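Local atomic coordinates of protein K7 (Vaccinia virus WR, PDB entry 3JRV), a protein that binds the human DEAD-box RNA helicase DDX3, TRAF6 and IRAK2, and so blocks IRF3 and NF-kappa-B activation in the host's innate immune response. Residues His39-Asn44 and Ile108-Gly113; Asp18-Arg23 and Leu142-Lys147. All coordinates share one frame; numbering follows the deposited sequence.

Contact 1: residues His39-Asn44 and Ile108-Gly113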
# COMPACT_ATOMS: atom_id res chain seq x y z
N HIS A 39 -6.04 2.09 8.82
CA HIS A 39 -7.40 2.08 9.37
C HIS A 39 -7.68 0.88 10.25
O HIS A 39 -8.34 1.00 11.29
CB HIS A 39 -8.38 2.12 8.19
CG HIS A 39 -9.81 2.34 8.58
ND1 HIS A 39 -10.64 1.30 8.94
CD2 HIS A 39 -10.58 3.45 8.54
CE1 HIS A 39 -11.86 1.77 9.15
NE2 HIS A 39 -11.86 3.07 8.86
N VAL A 40 -7.19 -0.30 9.84
CA VAL A 40 -7.47 -1.54 10.55
C VAL A 40 -6.84 -1.49 11.94
O VAL A 40 -7.39 -2.06 12.88
CB VAL A 40 -6.96 -2.78 9.70
CG1 VAL A 40 -5.43 -2.87 9.77
CG2 VAL A 40 -7.64 -4.08 10.16
N ILE A 41 -5.73 -0.74 12.09
CA ILE A 41 -5.09 -0.57 13.42
C ILE A 41 -5.79 0.55 14.22
O ILE A 41 -6.17 0.35 15.40
CB ILE A 41 -3.59 -0.21 13.28
CG1 ILE A 41 -2.81 -1.28 12.51
CG2 ILE A 41 -2.95 0.01 14.67
CD1 ILE A 41 -2.94 -2.69 13.06
N VAL A 42 -6.02 1.70 13.58
CA VAL A 42 -6.65 2.89 14.21
C VAL A 42 -8.02 2.55 14.83
O VAL A 42 -8.34 3.01 15.96
CB VAL A 42 -6.76 4.05 13.17
CG1 VAL A 42 -7.58 5.26 13.72
CG2 VAL A 42 -5.35 4.53 12.83
N PHE A 43 -8.81 1.74 14.13
CA PHE A 43 -10.15 1.38 14.60
C PHE A 43 -10.29 -0.07 15.12
O PHE A 43 -11.41 -0.57 15.42
CB PHE A 43 -11.21 1.74 13.55
CG PHE A 43 -11.21 3.20 13.20
CD1 PHE A 43 -11.68 4.17 14.11
CD2 PHE A 43 -10.61 3.63 12.04
CE1 PHE A 43 -11.63 5.50 13.79
CE2 PHE A 43 -10.57 4.95 11.69
CZ PHE A 43 -11.03 5.90 12.59
N ASN A 44 -9.15 -0.73 15.33
CA ASN A 44 -9.13 -2.13 15.75
C ASN A 44 -10.14 -2.98 15.00
O ASN A 44 -11.00 -3.64 15.59
CB ASN A 44 -9.31 -2.28 17.27
CG ASN A 44 -9.04 -3.69 17.72
OD1 ASN A 44 -8.23 -4.38 17.09
ND2 ASN A 44 -9.86 -4.20 18.66
N ILE A 108 4.63 1.84 6.53
CA ILE A 108 4.61 3.21 7.05
C ILE A 108 3.20 3.50 7.60
O ILE A 108 3.07 4.00 8.72
CB ILE A 108 4.95 4.23 5.98
CG1 ILE A 108 6.44 4.11 5.62
CG2 ILE A 108 4.59 5.65 6.44
CD1 ILE A 108 6.76 4.77 4.30
N THR A 109 2.15 3.26 6.81
CA THR A 109 0.82 3.62 7.31
C THR A 109 0.37 2.72 8.48
O THR A 109 -0.34 3.19 9.38
CB THR A 109 -0.24 3.65 6.20
OG1 THR A 109 -0.46 2.32 5.72
CG2 THR A 109 0.25 4.57 5.08
N GLU A 110 0.79 1.46 8.51
CA GLU A 110 0.57 0.59 9.68
C GLU A 110 1.29 1.17 10.90
O GLU A 110 0.72 1.25 12.00
CB GLU A 110 1.13 -0.80 9.40
CG GLU A 110 1.09 -1.67 10.62
CD GLU A 110 1.54 -3.07 10.32
OE1 GLU A 110 2.76 -3.27 10.19
OE2 GLU A 110 0.67 -3.95 10.23
N HIS A 111 2.54 1.60 10.70
CA HIS A 111 3.35 2.10 11.81
C HIS A 111 2.66 3.33 12.40
O HIS A 111 2.56 3.48 13.64
CB HIS A 111 4.77 2.46 11.32
CG HIS A 111 5.63 3.06 12.39
ND1 HIS A 111 6.15 2.30 13.41
CD2 HIS A 111 5.99 4.34 12.65
CE1 HIS A 111 6.79 3.08 14.26
NE2 HIS A 111 6.71 4.33 13.83
N TRP A 112 2.20 4.23 11.52
CA TRP A 112 1.46 5.41 11.95
C TRP A 112 0.28 4.95 12.81
O TRP A 112 0.05 5.47 13.91
CB TRP A 112 1.00 6.26 10.76
CG TRP A 112 2.08 7.02 10.14
CD1 TRP A 112 3.22 7.46 10.78
CD2 TRP A 112 2.14 7.56 8.81
NE1 TRP A 112 3.97 8.23 9.92
CE2 TRP A 112 3.35 8.27 8.70
CE3 TRP A 112 1.29 7.50 7.71
CZ2 TRP A 112 3.74 8.91 7.52
CZ3 TRP A 112 1.68 8.13 6.52
CH2 TRP A 112 2.89 8.84 6.45
N GLY A 113 -0.46 3.93 12.37
CA GLY A 113 -1.61 3.49 13.17
C GLY A 113 -1.19 3.00 14.56
O GLY A 113 -1.91 3.23 15.56
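Ile-41 and Val-42 pack against the backbone of Gly-113, where the last turn of helix 26-42 meets the end of helix 95-114. The contact is mainly packing of aliphatic side chains on backbone, with no hydrogen bond between the segments. Ile-41 makes the closest touch. Its CG2 lies 3.5 Å from Gly-113 C and sits equally near the carbonyl oxygen. This methyl is anti to the backbone N of Ile-41, while CG1 stands anti to the carbonyl carbon (chi1 -59°) and turns to Glu-110. There Ile-41 CG1 comes within 4.4 Å of Glu-110 CG, a loose contact. Val-42 adds one methyl, with CG2 3.9 Å from Gly-113 CA. The two backbones are close here, with Val-42 CA 5.2 Å from Gly-113 CA.

The carboxylate of Glu-110 forms a salt bridge through OE2 with Arg-37. Thr-109 OG1 is hydrogen-bonded to Ile-34 O, and Thr-109 also packs on an aromatic side chain of the bound peptide. Helix 26-42 ends just past the contact in a Schellman motif, with Asn-44 at positive phi as its C-prime residue. Gly-113 has no side chain, so the helices can come this close; the polar ties lie beside it, through Glu-110 and Thr-109.

Contact 2: residues Asp18-Arg23 and Leu142-Lys147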
# COMPACT_ATOMS: atom_id res chain seq x y z
N ASP A 18 -11.38 -11.78 -3.81
CA ASP A 18 -10.41 -12.84 -4.02
C ASP A 18 -9.75 -12.72 -5.38
O ASP A 18 -8.86 -13.50 -5.67
CB ASP A 18 -11.06 -14.22 -3.95
CG ASP A 18 -11.39 -14.64 -2.51
OD1 ASP A 18 -10.97 -13.94 -1.55
OD2 ASP A 18 -12.14 -15.64 -2.32
N LYS A 19 -10.18 -11.75 -6.18
CA LYS A 19 -9.73 -11.63 -7.59
C LYS A 19 -9.58 -10.16 -7.92
O LYS A 19 -10.30 -9.32 -7.36
CB LYS A 19 -10.87 -12.16 -8.55
CG LYS A 19 -11.37 -13.59 -8.39
CD LYS A 19 -10.32 -14.58 -8.78
CE LYS A 19 -10.83 -16.02 -8.65
NZ LYS A 19 -9.82 -16.88 -9.34
N ILE A 20 -8.75 -9.82 -8.92
CA ILE A 20 -8.87 -8.55 -9.63
C ILE A 20 -8.53 -8.79 -11.09
O ILE A 20 -7.48 -9.35 -11.41
CB ILE A 20 -7.96 -7.43 -9.08
CG1 ILE A 20 -8.15 -6.13 -9.86
CG2 ILE A 20 -6.45 -7.86 -9.06
CD1 ILE A 20 -7.81 -4.90 -9.08
N CYS A 21 -9.39 -8.31 -11.96
CA CYS A 21 -9.13 -8.53 -13.39
C CYS A 21 -9.48 -7.34 -14.25
O CYS A 21 -9.83 -7.50 -15.44
CB CYS A 21 -9.90 -9.76 -13.86
SG CYS A 21 -11.64 -9.46 -13.67
N SER A 22 -9.25 -6.15 -13.71
CA SER A 22 -9.40 -4.89 -14.45
C SER A 22 -8.22 -4.03 -14.14
O SER A 22 -8.00 -3.68 -12.97
CB SER A 22 -10.65 -4.10 -14.06
OG SER A 22 -11.80 -4.84 -14.38
N ARG A 23 -7.43 -3.69 -15.16
CA ARG A 23 -6.27 -2.85 -14.88
C ARG A 23 -6.69 -1.45 -14.44
O ARG A 23 -5.94 -0.79 -13.70
CB ARG A 23 -5.26 -2.85 -16.06
CG ARG A 23 -5.69 -2.05 -17.23
CD ARG A 23 -4.71 -2.25 -18.40
NE ARG A 23 -3.37 -1.75 -18.11
CZ ARG A 23 -3.04 -0.46 -18.02
NH1 ARG A 23 -3.98 0.47 -18.14
NH2 ARG A 23 -1.78 -0.09 -17.78
N LEU A 142 -0.68 -8.55 -13.70
CA LEU A 142 -0.32 -9.87 -14.23
C LEU A 142 0.13 -10.78 -13.08
O LEU A 142 -0.18 -11.96 -13.05
CB LEU A 142 0.80 -9.75 -15.29
CG LEU A 142 0.30 -9.00 -16.52
CD1 LEU A 142 1.41 -8.72 -17.50
CD2 LEU A 142 -0.95 -9.66 -17.17
N PHE A 143 0.89 -10.21 -12.14
CA PHE A 143 1.34 -10.98 -11.00
C PHE A 143 0.14 -11.46 -10.16
O PHE A 143 0.08 -12.62 -9.75
CB PHE A 143 2.30 -10.15 -10.15
CG PHE A 143 2.69 -10.83 -8.88
CD1 PHE A 143 3.77 -11.73 -8.83
CD2 PHE A 143 1.99 -10.54 -7.70
CE1 PHE A 143 4.14 -12.36 -7.64
CE2 PHE A 143 2.36 -11.19 -6.48
CZ PHE A 143 3.42 -12.10 -6.46
N LEU A 144 -0.77 -10.52 -9.86
CA LEU A 144 -1.90 -10.88 -9.03
C LEU A 144 -2.79 -11.91 -9.74
O LEU A 144 -3.24 -12.86 -9.09
CB LEU A 144 -2.72 -9.65 -8.67
CG LEU A 144 -1.96 -8.66 -7.78
CD1 LEU A 144 -2.80 -7.37 -7.66
CD2 LEU A 144 -1.73 -9.28 -6.39
N GLU A 145 -3.03 -11.76 -11.05
CA GLU A 145 -3.85 -12.75 -11.77
C GLU A 145 -3.21 -14.13 -11.72
O GLU A 145 -3.86 -15.15 -11.48
CB GLU A 145 -4.11 -12.29 -13.21
CG GLU A 145 -5.06 -11.05 -13.25
CD GLU A 145 -5.22 -10.40 -14.61
OE1 GLU A 145 -4.27 -10.40 -15.42
OE2 GLU A 145 -6.29 -9.78 -14.80
N LYS A 146 -1.90 -14.18 -11.89
CA LYS A 146 -1.23 -15.46 -11.83
C LYS A 146 -1.34 -16.13 -10.44
O LYS A 146 -1.63 -17.31 -10.33
CB LYS A 146 0.22 -15.30 -12.30
CG LYS A 146 1.15 -16.40 -11.79
CD LYS A 146 2.62 -16.04 -11.96
CE LYS A 146 3.02 -14.80 -11.13
NZ LYS A 146 4.19 -14.09 -11.77
N LYS A 147 -1.29 -15.34 -9.38
CA LYS A 147 -1.40 -15.89 -8.03
C LYS A 147 -2.84 -16.27 -7.72
O LYS A 147 -3.07 -17.21 -6.96
CB LYS A 147 -0.90 -14.87 -6.98
CG LYS A 147 0.62 -14.64 -7.09
CD LYS A 147 1.38 -15.84 -6.55
CE LYS A 147 2.86 -15.56 -6.41
NZ LYS A 147 3.55 -15.96 -7.67
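The loop leading into helix 26-42 lies against the C-terminal helix 134-148 of this Bcl-2-like fold, with Ile-20 and Cys-21 meeting Leu-144 and Glu-145. On the buried side, Ile-20 CG2 rests 3.9 Å from Leu-144 CD1, and the two side chains meet at a slant. The same methyl of Ile-20, CG2, is 4.2 Å from Leu-144 CB. With CG1 of Ile-20 anti to the backbone N (chi1 -180°), CG2 falls between the N and the carbonyl carbon, and from there it meets the leucine.

Ile-20 and Leu-144 also pack on Leu-53 of helix 52-58, and Ile-20 touches Ile-26 and Leu-29 of helix 26-42. Ile-20 thereby sits where three helices of the all-helical fold come together. Toward the surface, Glu-145 stretches along the loop backbone, extended beyond CG. Glu-145 CG is 3.5 Å from Ile-20 O. Farther out, Glu-145 OE2 lies 3.4 Å from Cys-21 CA and 3.7 Å from Cys-21 CB. These are van der Waals contacts, with no hydrogen bond between the segments.

Elsewhere in the loop, Lys-19 NZ is hydrogen-bonded to Leu-148 O, and Arg-23 forms a salt bridge with Asp-134 and a hydrogen bond through NE to Asn-138.

How the contacts relate
Contacts 1 and 2 lie on opposite sides of the chain's centre, their own centres about 26 Å apart. Neither touches the other. Both are partly buried. In contact 1 Gly-113 is buried among partly exposed residues. In contact 2 Ile-20 and Leu-144 are buried, while Cys-21 is exposed and Glu-145 partly so. Contact 1 joins two helices near their C-terminal ends; contact 2 joins a loop to a helix. Helix 26-42 relates them: its last turn takes part in contact 1, and the loop before its first turn in contact 2. In contact 1 branched side chains meet a glycine backbone, whereas in contact 2 two aliphatic side chains meet each other beside a partly exposed glutamate.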